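Local coordinates for probable outer membrane protein (PDB 3DWO) that probably carries long-chain fatty acids or other hydrophobic compounds across the outer membrane of Pseudomonas aeruginosa, as a beta-barrel channel of the FadL family, at residues A[325-329]-A[416-420]; A[398-404]-A[432-438]. All coordinates share one frame. Residue numbers count along the deposited sequence, not the author numbering.

Overall arrangement
Both contacts involve the same beta hairpin of the FadL-type barrel, whose arms are strands 395-411 and 423-441. Contact 2 zips the two arms together in the barrel wall, whereas contact 1 joins the loop between them to strand 324-330, part of a separate two-stranded sheet with strand 316-321. Along the chain the segments alternate: 325-329, 398-404, 416-420, 432-438. The contact centres are 40 Å apart on opposite sides of the chain's centre, with nearest atoms about 25 Å apart, so they do not touch. One hairpin thus supplies both a piece of wall and, beyond it, a loop packed on another hairpin; a different detergent molecule lies beside each contact.

Contact 1. Residues A[325-329]-A[416-420]; sequences TIVSI and QDRLG. With C8E ((hydroxyethyloxy)tri(ethyloxy)octane), chain C.
A classic beta bulge meets a short 3-10 turn here, joining two connections at one end of the FadL-type barrel. Ile326 and Val327 both face Leu319 of strand 316-321. Ile326 takes up a helix-like conformation (phi/psi -92/-51) that turns the chain a corner, and Val327 returns to the extended form (-157/141). Opposite, residues 416-420 coil through Asp417 and Arg418, with Leu419 N bonded to Gln416 O and Gly420 N to Asp417 O, each at 3.0 Å. The backbones stay apart, Val327 CA lying 7.7 Å from Arg418 CA, and long side chains span the gap. Arg418 (chi1 p, chi2 t, chi3 p) brings NH1 edge-on to the bulge, 2.7 Å from Ile326 O; a water linked to NH1 (2.8 Å) and Thr325 O (3.0 Å) extends the bond. Gln416 (chi1 p, chi2 t) uses NE2 to bond Ser328 O at 2.7 Å, while its OE1 receives a bond from a second water (2.7 Å), which also accepts from Ser328 N (2.9 Å). Beside these polar links, Leu419 (m, t) meets Val327 CG2 with CG at 4.0 Å and Ile329 CD1 with CD1 at 4.1 Å. The octyl tail of a bound detergent follows the edge of this patch: its C4 is 3.6 Å from Arg418 O, and its terminal C1 is 3.8 Å from Ile326 CG2 and 3.9 Å from Val327 CG1.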
loop_
_atom_site.group_PDB
_atom_site.type_symbol
_atom_site.label_atom_id
_atom_site.label_comp_id
_atom_site.label_asym_id
_atom_site.label_seq_id
_atom_site.Cartn_x
_atom_site.Cartn_y
_atom_site.Cartn_z
ATOM N N THR A 325 -16.088 12.585 14.921
ATOM C CA THR A 325 -15.887 11.176 14.606
ATOM C C THR A 325 -17.179 10.416 14.344
ATOM O O THR A 325 -18.137 10.505 15.107
ATOM C CB THR A 325 -15.112 10.465 15.747
ATOM O OG1 THR A 325 -13.754 10.926 15.749
ATOM C CG2 THR A 325 -15.126 8.945 15.563
ATOM N N ILE A 326 -17.208 9.683 13.238
ATOM C CA ILE A 326 -18.364 8.863 12.913
ATOM C C ILE A 326 -18.022 7.504 13.522
ATOM O O ILE A 326 -18.813 6.931 14.272
ATOM C CB ILE A 326 -18.561 8.731 11.394
ATOM C CG1 ILE A 326 -19.019 10.074 10.812
ATOM C CG2 ILE A 326 -19.583 7.653 11.093
ATOM C CD1 ILE A 326 -20.298 10.594 11.412
ATOM N N VAL A 327 -16.832 7.005 13.198
ATOM C CA VAL A 327 -16.345 5.745 13.742
ATOM C C VAL A 327 -14.823 5.721 13.666
ATOM O O VAL A 327 -14.227 6.208 12.699
ATOM C CB VAL A 327 -16.914 4.500 12.988
ATOM C CG1 VAL A 327 -16.437 4.478 11.543
ATOM C CG2 VAL A 327 -16.478 3.221 13.706
ATOM N N SER A 328 -14.197 5.181 14.709
ATOM C CA SER A 328 -12.745 5.068 14.758
ATOM C C SER A 328 -12.393 3.582 14.876
ATOM O O SER A 328 -12.839 2.903 15.793
ATOM C CB SER A 328 -12.192 5.837 15.957
ATOM O OG SER A 328 -10.778 5.898 15.897
ATOM N N ILE A 329 -11.599 3.089 13.937
ATOM C CA ILE A 329 -11.202 1.687 13.918
ATOM C C ILE A 329 -9.708 1.534 14.228
ATOM O O ILE A 329 -8.851 2.003 13.479
ATOM C CB ILE A 329 -11.509 1.064 12.532
ATOM C CG1 ILE A 329 -12.991 1.254 12.212
ATOM C CG2 ILE A 329 -11.152 -0.426 12.523
ATOM C CD1 ILE A 329 -13.383 0.825 10.810
ATOM N N GLN A 416 -16.546 -3.322 16.761
ATOM C CA GLN A 416 -16.967 -2.583 17.939
ATOM C C GLN A 416 -18.500 -2.473 17.937
ATOM O O GLN A 416 -19.151 -2.797 16.937
ATOM C CB GLN A 416 -16.339 -1.188 17.924
ATOM C CG GLN A 416 -16.613 -0.417 16.638
ATOM C CD GLN A 416 -15.946 0.934 16.639
ATOM O OE1 GLN A 416 -16.412 1.876 17.295
ATOM N NE2 GLN A 416 -14.830 1.036 15.923
ATOM N N ASP A 417 -19.070 -2.007 19.045
ATOM C CA ASP A 417 -20.522 -1.882 19.167
ATOM C C ASP A 417 -21.241 -1.190 17.998
ATOM O O ASP A 417 -22.144 -1.772 17.400
ATOM C CB ASP A 417 -20.893 -1.153 20.463
ATOM C CG ASP A 417 -20.459 -1.910 21.715
ATOM O OD1 ASP A 417 -20.356 -3.155 21.665
ATOM O OD2 ASP A 417 -20.238 -1.257 22.762
ATOM N N ARG A 418 -20.855 0.042 17.669
ATOM C CA ARG A 418 -21.539 0.755 16.594
ATOM C C ARG A 418 -21.406 0.133 15.205
ATOM O O ARG A 418 -22.117 0.525 14.279
ATOM C CB ARG A 418 -21.125 2.236 16.566
ATOM C CG ARG A 418 -19.709 2.540 16.131
ATOM C CD ARG A 418 -19.477 4.056 16.158
ATOM N NE ARG A 418 -19.580 4.602 17.509
ATOM C CZ ARG A 418 -19.588 5.903 17.799
ATOM N NH1 ARG A 418 -19.500 6.812 16.836
ATOM N NH2 ARG A 418 -19.693 6.299 19.058
ATOM N N LEU A 419 -20.515 -0.844 15.060
ATOM C CA LEU A 419 -20.347 -1.521 13.773
ATOM C C LEU A 419 -21.046 -2.881 13.723
ATOM O O LEU A 419 -20.823 -3.674 12.807
ATOM C CB LEU A 419 -18.864 -1.688 13.433
ATOM C CG LEU A 419 -18.133 -0.397 13.047
ATOM C CD1 LEU A 419 -16.699 -0.732 12.664
ATOM C CD2 LEU A 419 -18.855 0.293 11.872
ATOM N N GLY A 420 -21.889 -3.154 14.713
ATOM C CA GLY A 420 -22.621 -4.409 14.722
ATOM C C GLY A 420 -22.191 -5.515 15.673
ATOM O O GLY A 420 -22.925 -6.489 15.841
HETATM C C1 C8E C . -20.202 3.975 10.697
HETATM C C2 C8E C . -20.910 4.019 11.965
HETATM C C3 C8E C . -22.312 3.636 11.877
HETATM C C4 C8E C . -22.904 3.875 13.183
HETATM C C5 C8E C . -24.262 3.290 13.189
HETATM C C6 C8E C . -24.841 3.398 14.503
HETATM C C7 C8E C . -26.215 3.019 14.213
HETATM C C8 C8E C . -26.981 3.144 15.459
HETATM O O9 C8E C . -28.340 2.825 15.692
HETATM C C10 C8E C . -29.352 3.478 14.954
HETATM C C11 C8E C . -30.630 2.922 15.486
HETATM O O12 C8E C . -31.345 2.173 14.495
HETATM C C13 C8E C . -32.470 1.432 15.027
HETATM C C14 C8E C . -33.479 0.566 14.217
HETATM O O15 C8E C . -33.494 0.104 12.830
HETATM C C16 C8E C . -34.169 1.055 11.989
HETATM C C17 C8E C . -35.683 0.835 11.834
HETATM O O18 C8E C . -36.612 1.909 11.574
HETATM C C19 C8E C . -37.140 2.497 12.793
HETATM C C20 C8E C . -37.831 3.908 12.852
HETATM O O21 C8E C . -37.910 4.572 14.118
HETATM O O HOH W 1 -19.247 9.453 17.694
HETATM O O HOH W 2 -15.809 4.532 17.017
#

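Contact 2. Residues A[398-404]-A[432-438]; sequences DAAYSRQ and GQVFSLS. With C8E ((hydroxyethyloxy)tri(ethyloxy)octane), chain E.
Gly432 leaves room for a detergent: a CB on it would come within 2.6 Å of the ether oxygen O15 of the bound C8E. The same molecule touches the cross-strand neighbour, its C13 lying 3.4 Å from Gln404 CG. Strands 398-404 and 432-438 run antiparallel at 169°, axes 4.5 Å apart at closest approach, in regular extended conformation. The hydrogen-bonded pairs are Asp398-Ser438, Ala400-Ser436, Ser402-Val434 and Gln404-Gly432. The shortest of their bonds, Val434 N to Ser402 O and Gln404 N to Gly432 O, are each 2.7 Å. The longest, Gly432 N to Gln404 O, is 3.3 Å. Between them lie the non-hydrogen-bonded pairs Ala399-Leu437, Tyr401-Phe435 and Arg403-Gln433, with CA-H...O contacts such as Gln433 CA to Ser402 O at 3.1 Å. This is a hairpin in the wall of the FadL-type barrel, flanked by strands 44-63 and 378-388. The face with Asp398, Ser402 and Ser436 turns to the interior, where helix 10-14 packs against it; Asp398 forms a salt bridge with Arg354, and Ser438 bonds Thr10. On the outer face, Ala399 CB rests 3.8 Å from Leu437 CD1. Tyr401 (chi1 t, chi2 67°) leans over Phe435 (m, chi2 76°), the rings oblique at 58° with centroids 5.3 Å apart and Tyr401 CE1 over one face of the Phe435 ring. Past that ring Tyr401 OH donates to Gln433 OE1 at 2.7 Å, while Gln433 NE2 bonds Asp53 on strand 44-63.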
loop_
_atom_site.group_PDB
_atom_site.type_symbol
_atom_site.label_atom_id
_atom_site.label_comp_id
_atom_site.label_asym_id
_atom_site.label_seq_id
_atom_site.Cartn_x
_atom_site.Cartn_y
_atom_site.Cartn_z
ATOM N N ASP A 398 14.946 -3.598 -20.099
ATOM C CA ASP A 398 15.041 -4.519 -18.975
ATOM C C ASP A 398 13.723 -5.216 -18.719
ATOM O O ASP A 398 12.649 -4.654 -18.956
ATOM C CB ASP A 398 15.483 -3.788 -17.709
ATOM C CG ASP A 398 16.939 -3.399 -17.747
ATOM O OD1 ASP A 398 17.461 -2.926 -16.720
ATOM O OD2 ASP A 398 17.569 -3.567 -18.808
ATOM N N ALA A 399 13.817 -6.452 -18.243
ATOM C CA ALA A 399 12.643 -7.253 -17.938
ATOM C C ALA A 399 12.838 -7.864 -16.560
ATOM O O ALA A 399 13.967 -8.048 -16.108
ATOM C CB ALA A 399 12.476 -8.345 -18.968
ATOM N N ALA A 400 11.738 -8.171 -15.890
ATOM C CA ALA A 400 11.821 -8.765 -14.571
ATOM C C ALA A 400 10.532 -9.485 -14.227
ATOM O O ALA A 400 9.457 -9.138 -14.722
ATOM C CB ALA A 400 12.109 -7.685 -13.524
ATOM N N TYR A 401 10.662 -10.509 -13.394
ATOM C CA TYR A 401 9.529 -11.275 -12.915
ATOM C C TYR A 401 9.780 -11.419 -11.434
ATOM O O TYR A 401 10.899 -11.702 -11.019
ATOM C CB TYR A 401 9.462 -12.670 -13.530
ATOM C CG TYR A 401 8.355 -13.503 -12.915
ATOM C CD1 TYR A 401 7.012 -13.171 -13.117
ATOM C CD2 TYR A 401 8.647 -14.580 -12.082
ATOM C CE1 TYR A 401 5.988 -13.893 -12.500
ATOM C CE2 TYR A 401 7.629 -15.307 -11.460
ATOM C CZ TYR A 401 6.304 -14.958 -11.674
ATOM O OH TYR A 401 5.300 -15.675 -11.067
ATOM N N SER A 402 8.743 -11.220 -10.637
ATOM C CA SER A 402 8.892 -11.335 -9.202
ATOM C C SER A 402 7.677 -12.015 -8.589
ATOM O O SER A 402 6.537 -11.653 -8.870
ATOM C CB SER A 402 9.096 -9.952 -8.585
ATOM O OG SER A 402 9.311 -10.055 -7.194
ATOM N N ARG A 403 7.935 -13.022 -7.765
ATOM C CA ARG A 403 6.874 -13.752 -7.101
ATOM C C ARG A 403 6.942 -13.432 -5.615
ATOM O O ARG A 403 8.020 -13.393 -5.029
ATOM C CB ARG A 403 7.035 -15.261 -7.327
ATOM C CG ARG A 403 6.167 -16.119 -6.423
ATOM C CD ARG A 403 4.683 -15.794 -6.582
ATOM N NE ARG A 403 3.868 -16.313 -5.479
ATOM C CZ ARG A 403 3.677 -17.605 -5.229
ATOM N NH1 ARG A 403 4.238 -18.526 -6.004
ATOM N NH2 ARG A 403 2.931 -17.978 -4.198
ATOM N N GLN A 404 5.786 -13.185 -5.016
ATOM C CA GLN A 404 5.722 -12.880 -3.599
ATOM C C GLN A 404 4.943 -13.976 -2.891
ATOM O O GLN A 404 3.753 -14.180 -3.159
ATOM C CB GLN A 404 5.038 -11.531 -3.355
ATOM C CG GLN A 404 5.744 -10.319 -3.965
ATOM C CD GLN A 404 5.528 -10.194 -5.464
ATOM O OE1 GLN A 404 4.396 -10.261 -5.945
ATOM N NE2 GLN A 404 6.615 -10.002 -6.210
ATOM N N GLY A 432 1.157 -13.158 -4.840
ATOM C CA GLY A 432 1.431 -12.016 -5.679
ATOM C C GLY A 432 2.531 -12.271 -6.682
ATOM O O GLY A 432 3.451 -13.053 -6.440
ATOM N N GLN A 433 2.423 -11.621 -7.833
ATOM C CA GLN A 433 3.447 -11.750 -8.846
ATOM C C GLN A 433 3.462 -10.462 -9.645
ATOM O O GLN A 433 2.414 -9.842 -9.858
ATOM C CB GLN A 433 3.188 -12.972 -9.730
ATOM C CG GLN A 433 2.081 -12.856 -10.740
ATOM C CD GLN A 433 1.821 -14.188 -11.419
ATOM O OE1 GLN A 433 2.752 -14.963 -11.664
ATOM N NE2 GLN A 433 0.557 -14.463 -11.731
ATOM N N VAL A 434 4.656 -10.045 -10.053
ATOM C CA VAL A 434 4.827 -8.812 -10.804
ATOM C C VAL A 434 5.659 -9.028 -12.066
ATOM O O VAL A 434 6.660 -9.746 -12.056
ATOM C CB VAL A 434 5.519 -7.728 -9.933
ATOM C CG1 VAL A 434 5.603 -6.407 -10.699
ATOM C CG2 VAL A 434 4.759 -7.539 -8.617
ATOM N N PHE A 435 5.217 -8.416 -13.158
ATOM C CA PHE A 435 5.922 -8.482 -14.429
ATOM C C PHE A 435 6.375 -7.044 -14.633
ATOM O O PHE A 435 5.571 -6.120 -14.532
ATOM C CB PHE A 435 4.978 -8.914 -15.548
ATOM C CG PHE A 435 4.298 -10.226 -15.285
ATOM C CD1 PHE A 435 3.233 -10.304 -14.390
ATOM C CD2 PHE A 435 4.751 -11.391 -15.893
ATOM C CE1 PHE A 435 2.632 -11.523 -14.103
ATOM C CE2 PHE A 435 4.158 -12.618 -15.613
ATOM C CZ PHE A 435 3.095 -12.686 -14.715
ATOM N N SER A 436 7.660 -6.853 -14.907
ATOM C CA SER A 436 8.208 -5.512 -15.068
ATOM C C SER A 436 8.975 -5.339 -16.375
ATOM O O SER A 436 9.647 -6.259 -16.840
ATOM C CB SER A 436 9.124 -5.209 -13.877
ATOM O OG SER A 436 9.458 -3.834 -13.807
ATOM N N LEU A 437 8.875 -4.150 -16.959
ATOM C CA LEU A 437 9.551 -3.849 -18.214
ATOM C C LEU A 437 9.901 -2.361 -18.240
ATOM O O LEU A 437 9.063 -1.524 -17.920
ATOM C CB LEU A 437 8.628 -4.186 -19.384
ATOM C CG LEU A 437 9.270 -4.614 -20.703
ATOM C CD1 LEU A 437 9.928 -5.985 -20.541
ATOM C CD2 LEU A 437 8.199 -4.675 -21.785
ATOM N N SER A 438 11.138 -2.032 -18.604
ATOM C CA SER A 438 11.555 -0.632 -18.654
ATOM C C SER A 438 12.457 -0.300 -19.833
ATOM O O SER A 438 13.102 -1.171 -20.410
ATOM C CB SER A 438 12.294 -0.243 -17.373
ATOM O OG SER A 438 13.575 -0.843 -17.338
HETATM C C1 C8E E . -4.598 0.569 -7.983
HETATM C C2 C8E E . -4.261 -0.425 -6.974
HETATM C C3 C8E E . -2.957 -0.230 -6.348
HETATM C C4 C8E E . -2.012 -1.104 -7.022
HETATM C C5 C8E E . -1.177 -1.776 -6.006
HETATM C C6 C8E E . 0.033 -2.277 -6.618
HETATM C C7 C8E E . 0.543 -3.091 -5.534
HETATM C C8 C8E E . 1.016 -4.359 -6.102
HETATM O O9 C8E E . 1.944 -5.257 -5.532
HETATM C C10 C8E E . 3.260 -4.826 -5.254
HETATM C C11 C8E E . 3.929 -6.026 -4.660
HETATM O O12 C8E E . 3.213 -6.496 -3.501
HETATM C C13 C8E E . 3.565 -7.837 -3.054
HETATM C C14 C8E E . 2.612 -8.850 -2.344
HETATM O O15 C8E E . 1.276 -9.314 -2.688
HETATM C C16 C8E E . 0.267 -8.474 -2.091
HETATM C C17 C8E E . -0.192 -8.920 -0.694
HETATM O O18 C8E E . -1.478 -9.521 -0.442
HETATM C C19 C8E E . -2.498 -8.532 -0.125
HETATM C C20 C8E E . -3.190 -8.417 1.282
HETATM O O21 C8E E . -2.805 -7.345 2.147
#